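PDB 1Y9U: putative iron binding protein from Bordetella pertussis Tohama I, which probably binds ferric iron in the periplasm through tyrosine side chains, as a solute-binding protein serving bacterial iron uptake. Local coordinates for residues A306-R309 against K310-S313; E161-L164 against R165-A169. All blocks are in the same frame, centred on the assembly; numbering follows the deposited sequence.

Contact 1: A306-R309 against K310-S313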
ATOM      1  N   ALA A 306       5.073  -6.397  -9.215  1.00 15.74           N
ATOM      2  CA  ALA A 306       4.599  -7.749  -9.426  1.00 16.04           C
ATOM      3  C   ALA A 306       5.549  -8.540 -10.330  1.00 16.09           C
ATOM      4  O   ALA A 306       5.806  -9.709 -10.060  1.00 17.21           O
ATOM      5  CB  ALA A 306       3.186  -7.730 -10.025  1.00 15.88           C
ATOM      6  N   LYS A 307       6.081  -7.889 -11.359  1.00 16.49           N
ATOM      7  CA  LYS A 307       7.033  -8.512 -12.296  1.00 17.15           C
ATOM      8  C   LYS A 307       8.278  -9.049 -11.590  1.00 16.68           C
ATOM      9  O   LYS A 307       8.753 -10.107 -11.942  1.00 17.72           O
ATOM     10  CB  LYS A 307       7.478  -7.501 -13.374  1.00 18.18           C
ATOM     11  CG  LYS A 307       8.532  -8.005 -14.399  1.00 20.64           C
ATOM     12  CD  LYS A 307       8.943  -6.938 -15.429  1.00 23.37           C
ATOM     13  CE  LYS A 307      10.146  -7.391 -16.308  1.00 24.87           C
ATOM     14  NZ  LYS A 307      10.360  -6.521 -17.517  1.00 26.43           N
ATOM     15  N   TYR A 308       8.808  -8.297 -10.622  1.00 16.11           N
ATOM     16  CA  TYR A 308      10.082  -8.624  -9.973  1.00 15.82           C
ATOM     17  C   TYR A 308       9.910  -9.236  -8.577  1.00 14.69           C
ATOM     18  O   TYR A 308      10.909  -9.447  -7.880  1.00 15.25           O
ATOM     19  CB  TYR A 308      10.968  -7.374  -9.888  1.00 15.98           C
ATOM     20  CG  TYR A 308      11.536  -6.927 -11.205  1.00 16.87           C
ATOM     21  CD1 TYR A 308      10.963  -5.887 -11.924  1.00 18.61           C
ATOM     22  CD2 TYR A 308      12.659  -7.550 -11.745  1.00 19.77           C
ATOM     23  CE1 TYR A 308      11.491  -5.470 -13.136  1.00 20.83           C
ATOM     24  CE2 TYR A 308      13.191  -7.141 -12.965  1.00 21.92           C
ATOM     25  CZ  TYR A 308      12.601  -6.102 -13.653  1.00 21.63           C
ATOM     26  OH  TYR A 308      13.112  -5.681 -14.870  1.00 24.51           O
ATOM     27  N   ARG A 309       8.686  -9.566  -8.174  1.00 14.61           N
ATOM     28  CA  ARG A 309       8.381  -9.999  -6.811  1.00 14.33           C
ATOM     29  C   ARG A 309       9.088 -11.291  -6.421  1.00 15.12           C
ATOM     30  O   ARG A 309       9.687 -11.386  -5.353  1.00 14.70           O
ATOM     31  CB  ARG A 309       6.860 -10.139  -6.557  1.00 14.63           C
ATOM     32  CG  ARG A 309       6.504  -9.957  -5.086  1.00 13.85           C
ATOM     33  CD  ARG A 309       6.561  -8.491  -4.668  1.00 14.29           C
ATOM     34  NE  ARG A 309       5.919  -8.149  -3.411  1.00 13.42           N
ATOM     35  CZ  ARG A 309       4.640  -7.818  -3.251  1.00 12.74           C
ATOM     36  NH1 ARG A 309       3.794  -7.816  -4.280  1.00 13.70           N
ATOM     37  NH2 ARG A 309       4.214  -7.458  -2.057  1.00 11.74           N
ATOM     38  N   LYS A 310       9.004 -12.288  -7.291  1.00 16.50           N
ATOM     39  CA  LYS A 310       9.607 -13.582  -6.994  1.00 17.51           C
ATOM     40  C   LYS A 310      11.135 -13.454  -6.962  1.00 16.80           C
ATOM     41  O   LYS A 310      11.765 -13.976  -6.054  1.00 17.35           O
ATOM     42  CB  LYS A 310       9.167 -14.635  -8.012  1.00 18.84           C
ATOM     43  CG  LYS A 310       9.615 -16.062  -7.696  1.00 22.91           C
ATOM     44  CD  LYS A 310       9.552 -16.975  -8.928  1.00 28.17           C
ATOM     45  CE  LYS A 310       8.114 -17.229  -9.385  1.00 30.91           C
ATOM     46  NZ  LYS A 310       8.010 -18.139 -10.573  1.00 33.45           N
ATOM     47  N   GLN A 311      11.719 -12.712  -7.891  1.00 16.80           N
ATOM     48  CA  GLN A 311      13.155 -12.449  -7.896  1.00 16.82           C
ATOM     49  C   GLN A 311      13.594 -11.768  -6.587  1.00 16.37           C
ATOM     50  O   GLN A 311      14.619 -12.099  -6.008  1.00 17.48           O
ATOM     51  CB  GLN A 311      13.557 -11.571  -9.092  1.00 17.30           C
ATOM     52  CG  GLN A 311      15.080 -11.476  -9.303  1.00 18.98           C
ATOM     53  CD  GLN A 311      15.510 -10.666 -10.510  1.00 20.92           C
ATOM     54  OE1 GLN A 311      14.681 -10.234 -11.314  1.00 22.74           O
ATOM     55  NE2 GLN A 311      16.810 -10.443 -10.629  1.00 21.24           N
ATOM     56  N   ALA A 312      12.783 -10.831  -6.113  1.00 14.86           N
ATOM     57  CA  ALA A 312      13.062 -10.104  -4.890  1.00 13.83           C
ATOM     58  C   ALA A 312      13.050 -11.039  -3.695  1.00 13.60           C
ATOM     59  O   ALA A 312      13.949 -10.983  -2.871  1.00 13.59           O
ATOM     60  CB  ALA A 312      12.026  -9.000  -4.708  1.00 13.78           C
ATOM     61  N   SER A 313      12.025 -11.886  -3.579  1.00 13.64           N
ATOM     62  CA  SER A 313      11.911 -12.832  -2.491  1.00 13.69           C
ATOM     63  C   SER A 313      13.115 -13.788  -2.476  1.00 14.77           C
ATOM     64  O   SER A 313      13.651 -14.154  -1.418  1.00 14.49           O
ATOM     65  CB  SER A 313      10.613 -13.645  -2.587  1.00 14.42           C
ATOM     66  OG  SER A 313      10.532 -14.633  -1.585  1.00 15.65           O
TER
HETATM   67  O   HOH W   1       7.383 -12.106  -9.776  1.00 19.64           O
HETATM   68  O   HOH W   2      10.294 -12.123 -10.410  1.00 19.96           O
HETATM   69  O   HOH W   3      12.079 -11.027 -12.169  1.00 33.66           O

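Contact 2: E161-L164 against R165-A169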
ATOM      1  N   GLU A 161      21.130  -6.723  -4.233  1.00 11.95           N
ATOM      2  CA  GLU A 161      21.720  -7.694  -3.335  1.00 11.56           C
ATOM      3  C   GLU A 161      22.697  -7.041  -2.352  1.00 11.68           C
ATOM      4  O   GLU A 161      22.699  -7.351  -1.150  1.00 11.34           O
ATOM      5  CB  GLU A 161      22.439  -8.784  -4.140  1.00 11.99           C
ATOM      6  CG  GLU A 161      23.078  -9.822  -3.264  1.00 13.28           C
ATOM      7  CD  GLU A 161      23.785 -10.905  -4.008  1.00 15.50           C
ATOM      8  OE1 GLU A 161      24.643 -11.557  -3.358  1.00 16.87           O
ATOM      9  OE2 GLU A 161      23.479 -11.113  -5.215  1.00 16.18           O
ATOM     10  N   LYS A 162      23.512  -6.127  -2.858  1.00 11.42           N
ATOM     11  CA  LYS A 162      24.472  -5.427  -2.019  1.00 11.96           C
ATOM     12  C   LYS A 162      23.748  -4.595  -0.968  1.00 11.57           C
ATOM     13  O   LYS A 162      24.159  -4.569   0.176  1.00 11.58           O
ATOM     14  CB  LYS A 162      25.390  -4.550  -2.879  1.00 12.64           C
ATOM     15  CG  LYS A 162      26.252  -3.559  -2.114  1.00 16.36           C
ATOM     16  CD  LYS A 162      27.390  -3.010  -2.990  1.00 21.26           C
ATOM     17  CE  LYS A 162      28.539  -2.602  -2.122  1.00 25.73           C
ATOM     18  NZ  LYS A 162      29.533  -3.699  -1.891  1.00 28.72           N
ATOM     19  N   TRP A 163      22.659  -3.930  -1.368  1.00 10.61           N
ATOM     20  CA  TRP A 163      21.826  -3.193  -0.420  1.00 10.60           C
ATOM     21  C   TRP A 163      21.285  -4.107   0.662  1.00  9.80           C
ATOM     22  O   TRP A 163      21.386  -3.801   1.839  1.00 10.05           O
ATOM     23  CB  TRP A 163      20.687  -2.512  -1.164  1.00 10.79           C
ATOM     24  CG  TRP A 163      19.824  -1.647  -0.299  1.00 10.83           C
ATOM     25  CD1 TRP A 163      20.124  -0.407   0.131  1.00 12.00           C
ATOM     26  CD2 TRP A 163      18.547  -1.978   0.262  1.00 10.62           C
ATOM     27  NE1 TRP A 163      19.112   0.086   0.917  1.00 10.25           N
ATOM     28  CE2 TRP A 163      18.118  -0.856   0.999  1.00 10.75           C
ATOM     29  CE3 TRP A 163      17.709  -3.095   0.179  1.00 11.81           C
ATOM     30  CZ2 TRP A 163      16.886  -0.818   1.660  1.00  9.96           C
ATOM     31  CZ3 TRP A 163      16.492  -3.063   0.850  1.00 10.99           C
ATOM     32  CH2 TRP A 163      16.097  -1.926   1.570  1.00 11.39           C
ATOM     33  N   LEU A 164      20.710  -5.235   0.271  1.00  9.59           N
ATOM     34  CA  LEU A 164      20.171  -6.186   1.238  1.00  9.71           C
ATOM     35  C   LEU A 164      21.216  -6.654   2.238  1.00  9.53           C
ATOM     36  O   LEU A 164      20.947  -6.726   3.435  1.00  9.82           O
ATOM     37  CB  LEU A 164      19.533  -7.390   0.542  1.00 10.05           C
ATOM     38  CG  LEU A 164      18.170  -7.112  -0.103  1.00 10.80           C
ATOM     39  CD1 LEU A 164      17.813  -8.237  -1.050  1.00 12.16           C
ATOM     40  CD2 LEU A 164      17.095  -6.902   0.985  1.00 11.56           C
ATOM     41  N   ARG A 165      22.411  -6.990   1.754  1.00 10.29           N
ATOM     42  CA  ARG A 165      23.476  -7.448   2.644  1.00 10.31           C
ATOM     43  C   ARG A 165      23.916  -6.326   3.613  1.00  9.94           C
ATOM     44  O   ARG A 165      24.150  -6.585   4.785  1.00  9.89           O
ATOM     45  CB  ARG A 165      24.670  -7.940   1.845  1.00 10.73           C
ATOM     46  CG  ARG A 165      24.466  -9.240   1.147  1.00 12.51           C
ATOM     47  CD  ARG A 165      25.772  -9.749   0.499  1.00 13.45           C
ATOM     48  NE  ARG A 165      25.496 -10.818  -0.435  1.00 15.46           N
ATOM     49  CZ  ARG A 165      25.222 -12.060  -0.076  1.00 15.49           C
ATOM     50  NH1 ARG A 165      25.246 -12.432   1.196  1.00 17.52           N
ATOM     51  NH2 ARG A 165      24.930 -12.971  -0.991  1.00 18.91           N
ATOM     52  N   GLY A 166      23.970  -5.090   3.138  1.00  9.70           N
ATOM     53  CA  GLY A 166      24.375  -3.970   3.962  1.00  9.77           C
ATOM     54  C   GLY A 166      23.316  -3.642   5.014  1.00  9.75           C
ATOM     55  O   GLY A 166      23.629  -3.316   6.145  1.00 10.63           O
ATOM     56  N   VAL A 167      22.041  -3.712   4.621  1.00  9.48           N
ATOM     57  CA  VAL A 167      20.952  -3.469   5.558  1.00  9.57           C
ATOM     58  C   VAL A 167      20.906  -4.565   6.614  1.00  9.41           C
ATOM     59  O   VAL A 167      20.841  -4.278   7.825  1.00  9.43           O
ATOM     60  CB  VAL A 167      19.611  -3.352   4.833  1.00  9.97           C
ATOM     61  CG1 VAL A 167      18.422  -3.321   5.819  1.00 10.09           C
ATOM     62  CG2 VAL A 167      19.594  -2.110   3.981  1.00 10.18           C
ATOM     63  N   LYS A 168      21.008  -5.820   6.180  1.00 10.14           N
ATOM     64  CA  LYS A 168      21.078  -6.934   7.122  1.00 10.64           C
ATOM     65  C   LYS A 168      22.158  -6.686   8.182  1.00 11.09           C
ATOM     66  O   LYS A 168      21.947  -6.858   9.381  1.00 11.42           O
ATOM     67  CB  LYS A 168      21.314  -8.271   6.397  1.00 11.18           C
ATOM     68  CG  LYS A 168      21.508  -9.449   7.345  1.00 13.29           C
ATOM     69  CD  LYS A 168      21.940 -10.704   6.645  1.00 15.74           C
ATOM     70  CE  LYS A 168      22.171 -11.788   7.687  1.00 17.08           C
ATOM     71  NZ  LYS A 168      22.563 -13.130   7.128  1.00 18.40           N
ATOM     72  N   ALA A 169      23.327  -6.266   7.719  1.00 10.87           N
ATOM     73  CA  ALA A 169      24.471  -6.070   8.611  1.00 11.91           C
ATOM     74  C   ALA A 169      24.196  -4.971   9.618  1.00 11.09           C
ATOM     75  O   ALA A 169      24.774  -4.951  10.723  1.00 11.68           O
ATOM     76  CB  ALA A 169      25.685  -5.715   7.795  1.00 12.82           C
TER

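Contact 1: A306-R309 against K310-S313
Y308 and Q311, three residues apart on the helix 303-318, run side by side in the same direction, and the amide of Q311 reaches the edge of the phenol ring. Its OE1 lies in the ring plane, 3.4 Å from CD2 of Y308, while the amide plane is turned 41° from the ring. With chi1 of Q311 at -169° and the chain extended beyond CG, the carboxamide is carried back along the helix to the ring. K307 CG approaches one face of the ring toward its rim.

Three waters lie where the helix is kinked. Water 1 donates to A306 O and accepts from K310 N at 3.0 Å, and water 2 joins K307 O to Q311 N in the same way, replacing the two direct turn-to-turn bonds. A third water donates to Q311 OE1 at 2.9 Å and weakly to K307 O, so that the side-chain amide is tied to the opened turn. Beyond it regular bonding resumes, from A312 N to Y308 O at 2.9 Å and from S313 N to R309 O at 3.0 Å.

R309 leaves the helix and bends at chi2, 75°. Its guanidinium forms a salt bridge with D63 and hydrogen-bonds P142 O, while NE bonds T145 OG1. The bonds to D63, P142 and T145 hold the guanidinium; the R309 side chain lies about 7 Å from that of Y143, an Fe(3+) ligand of this protein, although no iron is bound to this chain. S313 OG meets Q140. Y308 and A312 pack on helix 142-155. The motif is a water-inserted helix kink, here in a helix bordering the iron site of a periplasmic binding protein.

Contact 2: E161-L164 against R165-A169
E161 and R165, one turn apart, form an i to i+4 salt bridge; they lie side by side on the helix surface, pointing the same way, and R165 meets the carboxylate side-on. Both its NE (3.1 Å) and its NH2 (2.8 Å) donate to E161 OE1, which lies in the guanidinium plane. NE uses the anti lone pair of OE1, whereas NH2 arrives on the anti side 30° out of the carboxylate plane; the two planes are 56° apart. The straight E161 chain, with chi1 and chi2 both at 180°, places OE1 beside the arginine, while OE2 makes a salt bridge with K318.

Apolar contact comes from W163 and V167. V167 CG2 sits over one face of the W163 indole, 3.8 Å from the centroid of the five-membered ring, as a CH-pi contact, and W163 NE1 bonds Y122 O. L164 packs on V148 and L315.

Backbone bonds continue the regular ladder, from R165 N to E161 O through to K168 N to L164 O, the last at 2.9 Å. K168 NZ reaches the carbonyls of V319 and G320. The salt bridge and CH-pi contact are alpha-helical pairings; with W163, L164 and V167 buried and K162 and R165 exposed, the helix is amphipathic.

Contact 2 comes first along the chain, on helix 157-170, and contact 1 follows much later, on helix 303-318 near the C-terminus. Their centres are about 17 Å apart and their nearest atoms about 5 Å, without touching, on the same side of the chain's centre. Helix 142-155 joins them: side chains from both contacts pack on it, and V148 meets A312 of contact 1 as well as L164 of contact 2. L315 and K318, further along the helix of contact 1, reach contact 2 directly. The C-terminal helix thus packs with helices 142-155 and 157-170 in one cluster, of which helix 142-155 carries Y143, an iron-binding tyrosine without iron in this chain.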